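Local coordinates for adenylation domain (Streptomyces sp., PDB 5N9W), which belongs to the ANL superfamily, pairing a large domain of the AMP-binding enzyme family with a smaller C-terminal domain, at residues T19-F24 with E154-Q159; N255-A260 with G284-T289; E363-G368 with P399-S404; A440-H445 with A487-V492. All coordinates share one frame; numbering follows the deposited sequence.

The four contacts follow one another along the chain, each closing before the next opens. Contacts 1 to 3 lie in the large N-terminal part. Contact 1 joins helix 20-30 to the loop before strand 161-167, while contacts 2 and 3 both reach the branched mixed sheet, contact 2 at the ends of parallel strands 253-256 and 280-283 and contact 3 in its antiparallel part; their centres are 23 Å apart. Contact 4 pairs helices 435-443 and 482-492 of the C-terminal domain. Its nearest atoms come within about 5 Å of contact 2 without touching, whereas its centre is 51 Å from that of contact 1, across the chain's centre. The set thus spans both parts of the enzyme.

Contact 1. Residues T19-F24 with E154-Q159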
loop_
_atom_site.group_PDB
_atom_site.type_symbol
_atom_site.label_atom_id
_atom_site.label_comp_id
_atom_site.label_asym_id
_atom_site.label_seq_id
_atom_site.Cartn_x
_atom_site.Cartn_y
_atom_site.Cartn_z
ATOM N N THR A 19 -7.585 6.797 19.617
ATOM C CA THR A 19 -8.118 5.772 18.715
ATOM C C THR A 19 -8.604 6.418 17.422
ATOM O O THR A 19 -8.595 7.633 17.296
ATOM C CB THR A 19 -9.263 4.934 19.360
ATOM O OG1 THR A 19 -10.378 5.759 19.697
ATOM C CG2 THR A 19 -8.796 4.264 20.602
ATOM N N LEU A 20 -9.016 5.600 16.465
ATOM C CA LEU A 20 -9.519 6.108 15.198
ATOM C C LEU A 20 -10.984 6.470 15.327
ATOM O O LEU A 20 -11.490 7.287 14.578
ATOM C CB LEU A 20 -9.335 5.089 14.067
ATOM C CG LEU A 20 -7.924 4.690 13.651
ATOM C CD1 LEU A 20 -7.951 3.430 12.782
ATOM C CD2 LEU A 20 -7.227 5.811 12.942
ATOM N N VAL A 21 -11.681 5.833 16.253
ATOM C CA VAL A 21 -13.061 6.211 16.455
ATOM C C VAL A 21 -13.058 7.556 17.164
ATOM O O VAL A 21 -13.963 8.336 16.970
ATOM C CB VAL A 21 -13.885 5.153 17.238
ATOM C CG1 VAL A 21 -13.497 3.764 16.823
ATOM C CG2 VAL A 21 -13.757 5.332 18.736
ATOM N N ASP A 22 -12.024 7.827 17.957
ATOM C CA ASP A 22 -11.843 9.132 18.568
ATOM C C ASP A 22 -11.511 10.179 17.508
ATOM O O ASP A 22 -11.934 11.324 17.602
ATOM C CB ASP A 22 -10.732 9.107 19.614
ATOM C CG ASP A 22 -11.142 8.431 20.899
ATOM O OD1 ASP A 22 -12.357 8.283 21.146
ATOM O OD2 ASP A 22 -10.235 8.044 21.671
ATOM N N LEU A 23 -10.737 9.791 16.500
ATOM C CA LEU A 23 -10.394 10.703 15.418
ATOM C C LEU A 23 -11.627 11.083 14.609
ATOM O O LEU A 23 -11.779 12.234 14.200
ATOM C CB LEU A 23 -9.348 10.089 14.495
ATOM C CG LEU A 23 -7.883 10.494 14.651
ATOM C CD1 LEU A 23 -7.482 10.689 16.100
ATOM C CD2 LEU A 23 -7.004 9.450 13.996
ATOM N N PHE A 24 -12.502 10.120 14.363
ATOM C CA PHE A 24 -13.687 10.406 13.587
ATOM C C PHE A 24 -14.719 11.195 14.436
ATOM O O PHE A 24 -15.458 12.036 13.925
ATOM C CB PHE A 24 -14.296 9.121 13.034
ATOM C CG PHE A 24 -15.486 9.365 12.172
ATOM C CD1 PHE A 24 -15.377 10.185 11.056
ATOM C CD2 PHE A 24 -16.722 8.841 12.497
ATOM C CE1 PHE A 24 -16.466 10.452 10.265
ATOM C CE2 PHE A 24 -17.820 9.104 11.708
ATOM C CZ PHE A 24 -17.693 9.909 10.588
ATOM N N GLU A 154 -19.235 -0.276 24.198
ATOM C CA GLU A 154 -17.924 0.089 24.715
ATOM C C GLU A 154 -16.940 0.472 23.616
ATOM O O GLU A 154 -16.944 -0.107 22.533
ATOM C CB GLU A 154 -17.383 -1.081 25.524
ATOM C CG GLU A 154 -16.313 -0.765 26.532
ATOM C CD GLU A 154 -15.560 -2.025 26.918
ATOM O OE1 GLU A 154 -16.127 -3.124 26.737
ATOM O OE2 GLU A 154 -14.401 -1.924 27.368
ATOM N N ARG A 155 -16.094 1.449 23.908
ATOM C CA ARG A 155 -15.174 1.989 22.918
ATOM C C ARG A 155 -13.792 1.342 22.938
ATOM O O ARG A 155 -13.232 1.080 23.999
ATOM C CB ARG A 155 -15.030 3.488 23.109
ATOM C CG ARG A 155 -16.181 4.258 22.534
ATOM C CD ARG A 155 -16.140 5.736 22.915
ATOM N NE ARG A 155 -17.080 6.469 22.086
ATOM C CZ ARG A 155 -18.293 6.814 22.486
ATOM N NH1 ARG A 155 -18.689 6.520 23.719
ATOM N NH2 ARG A 155 -19.105 7.463 21.668
ATOM N N PRO A 156 -13.231 1.099 21.747
ATOM C CA PRO A 156 -11.868 0.583 21.597
ATOM C C PRO A 156 -10.876 1.436 22.338
ATOM O O PRO A 156 -11.171 2.599 22.543
ATOM C CB PRO A 156 -11.618 0.663 20.089
ATOM C CG PRO A 156 -12.710 1.533 19.545
ATOM C CD PRO A 156 -13.874 1.339 20.446
ATOM N N GLY A 157 -9.747 0.865 22.747
ATOM C CA GLY A 157 -8.627 1.616 23.283
ATOM C C GLY A 157 -7.498 1.625 22.263
ATOM O O GLY A 157 -7.618 1.003 21.215
ATOM N N PRO A 158 -6.413 2.357 22.542
ATOM C CA PRO A 158 -5.244 2.400 21.657
ATOM C C PRO A 158 -4.533 1.035 21.451
ATOM O O PRO A 158 -4.057 0.796 20.341
ATOM C CB PRO A 158 -4.319 3.403 22.356
ATOM C CG PRO A 158 -4.851 3.543 23.751
ATOM C CD PRO A 158 -6.309 3.335 23.633
ATOM N N GLN A 159 -4.478 0.172 22.468
ATOM C CA GLN A 159 -3.920 -1.183 22.307
ATOM C C GLN A 159 -4.812 -2.123 21.515
ATOM O O GLN A 159 -4.408 -3.235 21.216
ATOM C CB GLN A 159 -3.643 -1.855 23.652
ATOM C CG GLN A 159 -2.832 -1.066 24.648
ATOM C CD GLN A 159 -1.427 -0.761 24.175
ATOM O OE1 GLN A 159 -0.932 -1.340 23.193
ATOM N NE2 GLN A 159 -0.766 0.155 24.880
#
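The flat peptide group joining Gly157 to Pro158 has the methyl of Thr19 over one face: CG2 stands almost straight above the carbonyl carbon, 3.4 Å from Gly157 C. Thr19 CG2 also lies 3.5 Å from Pro156 O and 4.0 Å from Pro158 CD. The pyrrolidine ring of Pro156, in turn, is met at its outermost carbon, where CG approaches Val21 CG1 at 3.6 Å.

The motif behind this contact is a helix N-cap. Thr19 is the residue just ahead of helix 20-30, and its OG1 accepts a bond from Asp22 N (3.2 Å, 147° at the hydrogen), closing the first turn. With chi1 at 62°, OG1 sits between the backbone N and the carbonyl carbon, which leaves CG2 opposite the carbonyl carbon and pointing out to the loop. One side chain therefore serves two ends, its oxygen capping the helix and its methyl covering the loop backbone that leads into strand 161-167.

Helix 181-191 borders the contact. His181 touches both Thr19 and Pro156, and its ND1 is hydrogen-bonded to Leu20 N at the start of the capped helix. Val21 also packs on Leu89 of helix 79-90. At the outer margin Arg155 runs past the helix start, its NE staying 5.1 Å from Asp22 OD1.

Contact 2. Residues N255-A260 with G284-T289; sequences NQTPTA and GGEKLT
Gln256 and Gly284 carry the parallel pairing of strands 253-256 and 280-283 just beyond the second strand: Gly284 N donates to Gln256 O at 2.9 Å (160° at the hydrogen). Gly284 O then faces residues 255-260, 3.3 Å from Thr257 CA in a C-H...O contact. At Gly285 the backbone turns with a positive phi of 85°, a conformation suited to glycine, and swings the loop around Pro258.

The ring of Pro258 fills the bend. Its CD lies 3.3 Å from Gly284 O, its CG rests 3.6 Å from Glu286 O, and the branch CD1 of Leu288 closes on CG from farther along the loop. This is one end of a beta-alpha-beta crossover, in which helix 258-271 leaves the first strand with Thr257 as its N-cap residue and leads back to the adjacent parallel strand.

The carboxylate of Glu286 folds back over this helix start, its chain bent at chi2 (122°). Thr259 OG1 donates to Glu286 OE1 at 2.7 Å on the syn side, moderately out of the carboxylate plane, and lies 2.8 Å from Glu286 OE2 as well. From the C-terminal part of the chain, Lys515 touches Glu286 and Arg510 touches Thr259.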
loop_
_atom_site.group_PDB
_atom_site.type_symbol
_atom_site.label_atom_id
_atom_site.label_comp_id
_atom_site.label_asym_id
_atom_site.label_seq_id
_atom_site.Cartn_x
_atom_site.Cartn_y
_atom_site.Cartn_z
ATOM N N ASN A 255 -2.987 9.889 -3.893
ATOM C CA ASN A 255 -2.125 8.792 -3.478
ATOM C C ASN A 255 -1.969 7.753 -4.614
ATOM O O ASN A 255 -2.951 7.212 -5.105
ATOM C CB ASN A 255 -2.690 8.130 -2.210
ATOM C CG ASN A 255 -2.548 9.008 -0.982
ATOM O OD1 ASN A 255 -1.468 9.116 -0.394
ATOM N ND2 ASN A 255 -3.640 9.648 -0.586
ATOM N N GLN A 256 -0.739 7.504 -5.047
ATOM C CA GLN A 256 -0.487 6.572 -6.159
ATOM C C GLN A 256 0.653 5.608 -5.875
ATOM O O GLN A 256 1.546 5.892 -5.092
ATOM C CB GLN A 256 -0.164 7.332 -7.447
ATOM C CG GLN A 256 -1.289 8.197 -7.985
ATOM C CD GLN A 256 -2.209 7.443 -8.915
ATOM O OE1 GLN A 256 -2.044 7.501 -10.117
ATOM N NE2 GLN A 256 -3.167 6.721 -8.362
ATOM N N THR A 257 0.594 4.458 -6.529
ATOM C CA THR A 257 1.739 3.585 -6.733
ATOM C C THR A 257 2.370 4.025 -8.055
ATOM O O THR A 257 1.705 4.665 -8.860
ATOM C CB THR A 257 1.339 2.109 -6.792
ATOM O OG1 THR A 257 0.540 1.887 -7.948
ATOM C CG2 THR A 257 0.546 1.721 -5.579
ATOM N N PRO A 258 3.663 3.712 -8.267
ATOM C CA PRO A 258 4.385 4.104 -9.485
ATOM C C PRO A 258 3.800 3.581 -10.787
ATOM O O PRO A 258 3.840 4.274 -11.798
ATOM C CB PRO A 258 5.767 3.515 -9.256
ATOM C CG PRO A 258 5.935 3.580 -7.792
ATOM C CD PRO A 258 4.590 3.197 -7.245
ATOM N N THR A 259 3.268 2.370 -10.760
ATOM C CA THR A 259 2.640 1.787 -11.933
ATOM C C THR A 259 1.392 2.564 -12.327
ATOM O O THR A 259 1.161 2.853 -13.491
ATOM C CB THR A 259 2.262 0.302 -11.685
ATOM O OG1 THR A 259 3.362 -0.380 -11.056
ATOM C CG2 THR A 259 1.918 -0.383 -13.006
ATOM N N ALA A 260 0.585 2.907 -11.341
ATOM C CA ALA A 260 -0.655 3.606 -11.609
ATOM C C ALA A 260 -0.365 5.031 -12.082
ATOM O O ALA A 260 -1.056 5.552 -12.952
ATOM C CB ALA A 260 -1.530 3.608 -10.383
ATOM N N GLY A 284 3.256 5.306 -2.853
ATOM C CA GLY A 284 3.427 4.119 -2.038
ATOM C C GLY A 284 3.580 2.906 -2.928
ATOM O O GLY A 284 3.628 3.043 -4.134
ATOM N N GLY A 285 3.646 1.720 -2.343
ATOM C CA GLY A 285 3.749 0.497 -3.128
ATOM C C GLY A 285 5.176 0.159 -3.526
ATOM O O GLY A 285 6.055 0.085 -2.689
ATOM N N GLU A 286 5.412 -0.025 -4.815
ATOM C CA GLU A 286 6.734 -0.402 -5.306
ATOM C C GLU A 286 7.738 0.746 -5.168
ATOM O O GLU A 286 7.358 1.880 -4.910
ATOM C CB GLU A 286 6.645 -0.845 -6.761
ATOM C CG GLU A 286 5.314 -1.474 -7.124
ATOM C CD GLU A 286 4.605 -0.758 -8.268
ATOM O OE1 GLU A 286 5.287 -0.335 -9.214
ATOM O OE2 GLU A 286 3.363 -0.625 -8.227
ATOM N N LYS A 287 9.020 0.426 -5.313
ATOM C CA LYS A 287 10.084 1.417 -5.399
ATOM C C LYS A 287 9.795 2.416 -6.500
ATOM O O LYS A 287 9.382 2.036 -7.589
ATOM C CB LYS A 287 11.421 0.735 -5.675
ATOM C CG LYS A 287 12.624 1.663 -5.736
ATOM C CD LYS A 287 13.531 1.294 -6.906
ATOM C CE LYS A 287 13.545 -0.207 -7.148
ATOM N NZ LYS A 287 13.887 -0.539 -8.559
ATOM N N LEU A 288 10.021 3.692 -6.216
ATOM C CA LEU A 288 9.804 4.751 -7.196
ATOM C C LEU A 288 11.113 5.120 -7.907
ATOM O O LEU A 288 12.095 5.446 -7.257
ATOM C CB LEU A 288 9.210 5.982 -6.508
ATOM C CG LEU A 288 8.924 7.267 -7.282
ATOM C CD1 LEU A 288 7.617 7.156 -8.007
ATOM C CD2 LEU A 288 8.924 8.465 -6.336
ATOM N N THR A 289 11.126 5.060 -9.232
ATOM C CA THR A 289 12.280 5.484 -10.014
ATOM C C THR A 289 12.072 6.896 -10.538
ATOM O O THR A 289 10.959 7.265 -10.887
ATOM C CB THR A 289 12.524 4.549 -11.211
ATOM O OG1 THR A 289 11.271 4.210 -11.802
ATOM C CG2 THR A 289 13.205 3.282 -10.779
#

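Contact 3. Residues E363-G368 with P399-S404; sequences ELWLAG and PRYYHS
Trp365 and His403 run alongside one another, their rings forming an offset stack with the imidazole and the six-membered indole ring 3.8 Å apart at their centroids and the planes inclined by 26°. The packing is tightest at the indole rim, where His403 NE2 comes within 3.0 Å of Trp365 CZ2, while CE2 lies over the centre of the imidazole. Tyr401 completes an aromatic cluster: its CD1 is 3.6 Å from Trp365 CB, with the two rings neither stacked nor perpendicular.

Next to this cluster, Ala367 CB sits over the face of the Tyr401 phenol, 4.1 Å from its centroid in a CH-pi contact, and its methyl also meets Pro399 CB.

These side chains are aligned by an antiparallel ladder within the mixed sheet. Trp365 and His403 are a non-hydrogen-bonded pair with their rings on one face; Leu366 and Tyr402 are the adjoining hydrogen-bonded pair on the reverse, linked by Leu366 N to Tyr402 O (3.1 Å) and Tyr402 N to Leu366 O (3.0 Å).

Glu363 fixes the indole further. Its extended chain, with CG opposite the backbone N (chi1 -162°), brings OE1 to Trp365 NE1 at 2.9 Å; OE1 lies in the plane of the indole, whereas NE1 approaches from well above the plane of the carboxylate. The other oxygen, OE2, lies 3.5 Å from His403 CB and receives a weak bond from Gly405 N. Beyond these, strand 345-349 pairs with strand 362-367 and sends Arg347 and Val349 against Trp365, while Thr387 of strand 386-387 touches both stacked residues.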
loop_
_atom_site.group_PDB
_atom_site.type_symbol
_atom_site.label_atom_id
_atom_site.label_comp_id
_atom_site.label_asym_id
_atom_site.label_seq_id
_atom_site.Cartn_x
_atom_site.Cartn_y
_atom_site.Cartn_z
ATOM N N GLU A 363 20.367 -3.802 6.051
ATOM C CA GLU A 363 18.955 -4.006 6.287
ATOM C C GLU A 363 18.420 -2.902 7.184
ATOM O O GLU A 363 18.980 -2.618 8.244
ATOM C CB GLU A 363 18.699 -5.372 6.923
ATOM C CG GLU A 363 17.246 -5.823 6.809
ATOM C CD GLU A 363 16.938 -7.058 7.618
ATOM O OE1 GLU A 363 17.706 -7.384 8.539
ATOM O OE2 GLU A 363 15.908 -7.687 7.327
ATOM N N LEU A 364 17.333 -2.276 6.755
ATOM C CA LEU A 364 16.712 -1.248 7.570
ATOM C C LEU A 364 15.931 -1.868 8.728
ATOM O O LEU A 364 15.092 -2.745 8.529
ATOM C CB LEU A 364 15.796 -0.371 6.716
ATOM C CG LEU A 364 14.931 0.680 7.413
ATOM C CD1 LEU A 364 15.774 1.685 8.171
ATOM C CD2 LEU A 364 14.083 1.365 6.382
ATOM N N TRP A 365 16.230 -1.430 9.945
ATOM C CA TRP A 365 15.453 -1.845 11.104
ATOM C C TRP A 365 14.639 -0.659 11.630
ATOM O O TRP A 365 15.124 0.454 11.652
ATOM C CB TRP A 365 16.355 -2.399 12.201
ATOM C CG TRP A 365 16.906 -3.759 11.919
ATOM C CD1 TRP A 365 16.937 -4.406 10.714
ATOM C CD2 TRP A 365 17.520 -4.649 12.866
ATOM N NE1 TRP A 365 17.535 -5.639 10.855
ATOM C CE2 TRP A 365 17.901 -5.810 12.165
ATOM C CE3 TRP A 365 17.787 -4.573 14.235
ATOM C CZ2 TRP A 365 18.530 -6.885 12.792
ATOM C CZ3 TRP A 365 18.403 -5.633 14.852
ATOM C CH2 TRP A 365 18.768 -6.776 14.138
ATOM N N LEU A 366 13.400 -0.906 12.043
ATOM C CA LEU A 366 12.513 0.180 12.469
ATOM C C LEU A 366 11.850 -0.066 13.828
ATOM O O LEU A 366 11.110 -1.018 14.004
ATOM C CB LEU A 366 11.452 0.426 11.395
ATOM C CG LEU A 366 11.940 1.044 10.079
ATOM C CD1 LEU A 366 10.886 0.940 9.001
ATOM C CD2 LEU A 366 12.381 2.496 10.275
ATOM N N ALA A 367 12.134 0.804 14.789
ATOM C CA ALA A 367 11.445 0.786 16.077
ATOM C C ALA A 367 10.524 2.008 16.281
ATOM O O ALA A 367 10.832 3.106 15.846
ATOM C CB ALA A 367 12.446 0.723 17.190
ATOM N N GLY A 368 9.407 1.808 16.970
ATOM C CA GLY A 368 8.538 2.907 17.313
ATOM C C GLY A 368 7.066 2.573 17.436
ATOM O O GLY A 368 6.658 1.442 17.209
ATOM N N PRO A 399 14.818 -0.856 22.289
ATOM C CA PRO A 399 13.857 -0.760 21.193
ATOM C C PRO A 399 13.475 -2.120 20.678
ATOM O O PRO A 399 14.266 -3.052 20.736
ATOM C CB PRO A 399 14.615 0.018 20.124
ATOM C CG PRO A 399 15.606 0.807 20.882
ATOM C CD PRO A 399 16.038 -0.085 22.004
ATOM N N ARG A 400 12.256 -2.235 20.188
ATOM C CA ARG A 400 11.834 -3.454 19.549
ATOM C C ARG A 400 11.807 -3.184 18.061
ATOM O O ARG A 400 11.061 -2.340 17.599
ATOM C CB ARG A 400 10.478 -3.873 20.076
ATOM C CG ARG A 400 9.971 -5.149 19.534
ATOM C CD ARG A 400 8.678 -5.424 20.205
ATOM N NE ARG A 400 7.899 -6.397 19.466
ATOM C CZ ARG A 400 6.984 -6.079 18.560
ATOM N NH1 ARG A 400 6.712 -4.807 18.285
ATOM N NH2 ARG A 400 6.331 -7.044 17.941
ATOM N N TYR A 401 12.645 -3.883 17.315
ATOM C CA TYR A 401 12.855 -3.580 15.912
ATOM C C TYR A 401 12.056 -4.509 15.024
ATOM O O TYR A 401 11.816 -5.650 15.391
ATOM C CB TYR A 401 14.340 -3.673 15.581
ATOM C CG TYR A 401 15.148 -2.530 16.133
ATOM C CD1 TYR A 401 15.202 -1.319 15.463
ATOM C CD2 TYR A 401 15.851 -2.652 17.325
ATOM C CE1 TYR A 401 15.922 -0.264 15.948
ATOM C CE2 TYR A 401 16.593 -1.596 17.819
ATOM C CZ TYR A 401 16.619 -0.399 17.125
ATOM O OH TYR A 401 17.344 0.679 17.609
ATOM N N TYR A 402 11.603 -4.009 13.880
ATOM C CA TYR A 402 11.113 -4.885 12.831
ATOM C C TYR A 402 12.156 -4.909 11.728
ATOM O O TYR A 402 12.755 -3.873 11.397
ATOM C CB TYR A 402 9.764 -4.430 12.288
ATOM C CG TYR A 402 9.371 -5.140 11.016
ATOM C CD1 TYR A 402 8.797 -6.413 11.040
ATOM C CD2 TYR A 402 9.589 -4.539 9.792
ATOM C CE1 TYR A 402 8.454 -7.048 9.880
ATOM C CE2 TYR A 402 9.257 -5.145 8.648
ATOM C CZ TYR A 402 8.689 -6.393 8.671
ATOM O OH TYR A 402 8.369 -6.954 7.454
ATOM N N HIS A 403 12.372 -6.096 11.176
ATOM C CA HIS A 403 13.354 -6.314 10.135
ATOM C C HIS A 403 12.679 -6.267 8.779
ATOM O O HIS A 403 12.021 -7.225 8.369
ATOM C CB HIS A 403 14.055 -7.671 10.310
ATOM C CG HIS A 403 14.722 -7.854 11.633
ATOM N ND1 HIS A 403 14.308 -7.212 12.776
ATOM C CD2 HIS A 403 15.775 -8.619 11.996
ATOM C CE1 HIS A 403 15.083 -7.562 13.785
ATOM N NE2 HIS A 403 15.978 -8.419 13.337
ATOM N N SER A 404 12.860 -5.155 8.087
ATOM C CA SER A 404 12.249 -4.929 6.781
ATOM C C SER A 404 12.558 -5.995 5.731
ATOM O O SER A 404 11.708 -6.335 4.919
ATOM C CB SER A 404 12.693 -3.566 6.250
ATOM O OG SER A 404 13.988 -3.253 6.744
#

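Contact 4. Residues A440-H445 with A487-V492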
loop_
_atom_site.group_PDB
_atom_site.type_symbol
_atom_site.label_atom_id
_atom_site.label_comp_id
_atom_site.label_asym_id
_atom_site.label_seq_id
_atom_site.Cartn_x
_atom_site.Cartn_y
_atom_site.Cartn_z
ATOM N N ALA A 440 15.690 -3.661 -14.114
ATOM C CA ALA A 440 15.924 -2.310 -14.593
ATOM C C ALA A 440 16.446 -2.282 -16.031
ATOM O O ALA A 440 15.913 -1.574 -16.875
ATOM C CB ALA A 440 16.886 -1.617 -13.686
ATOM N N ALA A 441 17.492 -3.050 -16.303
ATOM C CA ALA A 441 18.055 -3.133 -17.643
ATOM C C ALA A 441 17.023 -3.479 -18.711
ATOM O O ALA A 441 17.039 -2.908 -19.790
ATOM C CB ALA A 441 19.164 -4.138 -17.662
ATOM N N VAL A 442 16.146 -4.433 -18.422
ATOM C CA VAL A 442 15.074 -4.776 -19.356
ATOM C C VAL A 442 14.129 -3.591 -19.488
ATOM O O VAL A 442 13.682 -3.234 -20.582
ATOM C CB VAL A 442 14.278 -6.012 -18.900
ATOM C CG1 VAL A 442 13.304 -6.454 -19.989
ATOM C CG2 VAL A 442 15.205 -7.149 -18.529
ATOM N N ARG A 443 13.850 -2.973 -18.351
ATOM C CA ARG A 443 12.968 -1.827 -18.280
ATOM C C ARG A 443 13.477 -0.646 -19.120
ATOM O O ARG A 443 12.686 0.147 -19.645
ATOM C CB ARG A 443 12.802 -1.426 -16.814
ATOM C CG ARG A 443 11.574 -0.619 -16.488
ATOM C CD ARG A 443 11.539 -0.354 -15.001
ATOM N NE ARG A 443 10.754 -1.362 -14.325
ATOM C CZ ARG A 443 11.183 -2.070 -13.289
ATOM N NH1 ARG A 443 12.404 -1.862 -12.812
ATOM N NH2 ARG A 443 10.385 -2.981 -12.735
ATOM N N THR A 444 14.796 -0.539 -19.265
ATOM C CA THR A 444 15.374 0.551 -20.054
ATOM C C THR A 444 15.074 0.494 -21.546
ATOM O O THR A 444 15.470 1.383 -22.286
ATOM C CB THR A 444 16.904 0.649 -19.871
ATOM O OG1 THR A 444 17.579 -0.499 -20.415
ATOM C CG2 THR A 444 17.222 0.798 -18.409
ATOM N N HIS A 445 14.382 -0.538 -21.999
ATOM C CA HIS A 445 13.931 -0.562 -23.385
ATOM C C HIS A 445 12.733 0.364 -23.496
ATOM O O HIS A 445 11.855 0.354 -22.630
ATOM C CB HIS A 445 13.565 -1.980 -23.829
ATOM C CG HIS A 445 13.607 -2.187 -25.311
ATOM N ND1 HIS A 445 12.484 -2.143 -26.103
ATOM C CD2 HIS A 445 14.641 -2.454 -26.141
ATOM C CE1 HIS A 445 12.821 -2.366 -27.360
ATOM N NE2 HIS A 445 14.124 -2.559 -27.409
ATOM N N ALA A 487 18.572 -8.706 -27.976
ATOM C CA ALA A 487 19.663 -7.955 -28.556
ATOM C C ALA A 487 20.069 -6.764 -27.688
ATOM O O ALA A 487 21.249 -6.574 -27.419
ATOM C CB ALA A 487 19.293 -7.497 -29.948
ATOM N N HIS A 488 19.100 -5.958 -27.261
ATOM C CA HIS A 488 19.364 -4.819 -26.375
ATOM C C HIS A 488 19.995 -5.196 -25.030
ATOM O O HIS A 488 20.910 -4.529 -24.574
ATOM C CB HIS A 488 18.068 -4.037 -26.122
ATOM C CG HIS A 488 18.157 -3.056 -24.989
ATOM N ND1 HIS A 488 18.914 -1.906 -25.051
ATOM C CD2 HIS A 488 17.575 -3.058 -23.765
ATOM C CE1 HIS A 488 18.797 -1.240 -23.914
ATOM N NE2 HIS A 488 17.994 -1.918 -23.115
ATOM N N VAL A 489 19.517 -6.257 -24.388
ATOM C CA VAL A 489 20.011 -6.590 -23.041
ATOM C C VAL A 489 21.470 -7.107 -23.014
ATOM O O VAL A 489 22.201 -6.885 -22.042
ATOM C CB VAL A 489 19.081 -7.611 -22.381
ATOM C CG1 VAL A 489 19.627 -8.078 -21.055
ATOM C CG2 VAL A 489 17.718 -6.995 -22.187
ATOM N N LYS A 490 21.885 -7.784 -24.084
ATOM C CA LYS A 490 23.276 -8.212 -24.262
ATOM C C LYS A 490 24.253 -7.045 -24.170
ATOM O O LYS A 490 25.411 -7.212 -23.815
ATOM C CB LYS A 490 23.443 -8.920 -25.609
ATOM C CG LYS A 490 22.774 -10.275 -25.681
ATOM C CD LYS A 490 22.546 -10.715 -27.117
ATOM C CE LYS A 490 21.996 -12.144 -27.178
ATOM N NZ LYS A 490 21.539 -12.650 -25.849
ATOM N N THR A 491 23.753 -5.862 -24.493
ATOM C CA THR A 491 24.496 -4.614 -24.443
ATOM C C THR A 491 24.603 -4.027 -23.033
ATOM O O THR A 491 25.575 -3.354 -22.694
ATOM C CB THR A 491 23.828 -3.594 -25.387
ATOM O OG1 THR A 491 24.212 -3.900 -26.733
ATOM C CG2 THR A 491 24.220 -2.171 -25.061
ATOM N N VAL A 492 23.606 -4.308 -22.204
ATOM C CA VAL A 492 23.495 -3.640 -20.917
ATOM C C VAL A 492 24.017 -4.516 -19.784
ATOM O O VAL A 492 24.582 -3.990 -18.821
ATOM C CB VAL A 492 22.021 -3.213 -20.615
ATOM C CG1 VAL A 492 21.959 -2.347 -19.369
ATOM C CG2 VAL A 492 21.417 -2.451 -21.789
#
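His488 has the most surface buried here, its imidazole reaching across from helix 482-492 to the last turn of helix 435-443. CG lies opposite the backbone N (chi1 166°), which directs the ring to the other helix. There NE2 donates to Thr444 OG1 at 3.1 Å, the oxygen only 1° out of the ring plane. The hydroxyl in turn donates a hydrogen bond to Ala441 O, with 2.5 Å between Thr444 OG1 and that oxygen. Ala441 O also lies near the imidazole edge, 3.6 Å from His488 NE2.

His445, just past the helix end, slides along the same ring. Its CD2 comes to 3.7 Å from His488 CG, and the two imidazoles form an offset edge-to-face pair, the edge of His445 turned toward the face of His488, with planes 65° apart.

Ala441 and Val489 supply the apolar side. Ala441 CB meets the CG1 branch of Val492 at 3.7 Å, and Val489 CG2 faces Val442 CG2 more loosely at 4.4 Å. Together they join two helices of the C-terminal domain; Leu493 adds to the cover over Ala441, and Gln498 touches Val489.

The direction of the bonds is consistent with a proton on NE2 of His488, whatever the state of ND1, and holding the Thr444 hydroxyl as both donor and acceptor probably restricts its rotation between the two helices.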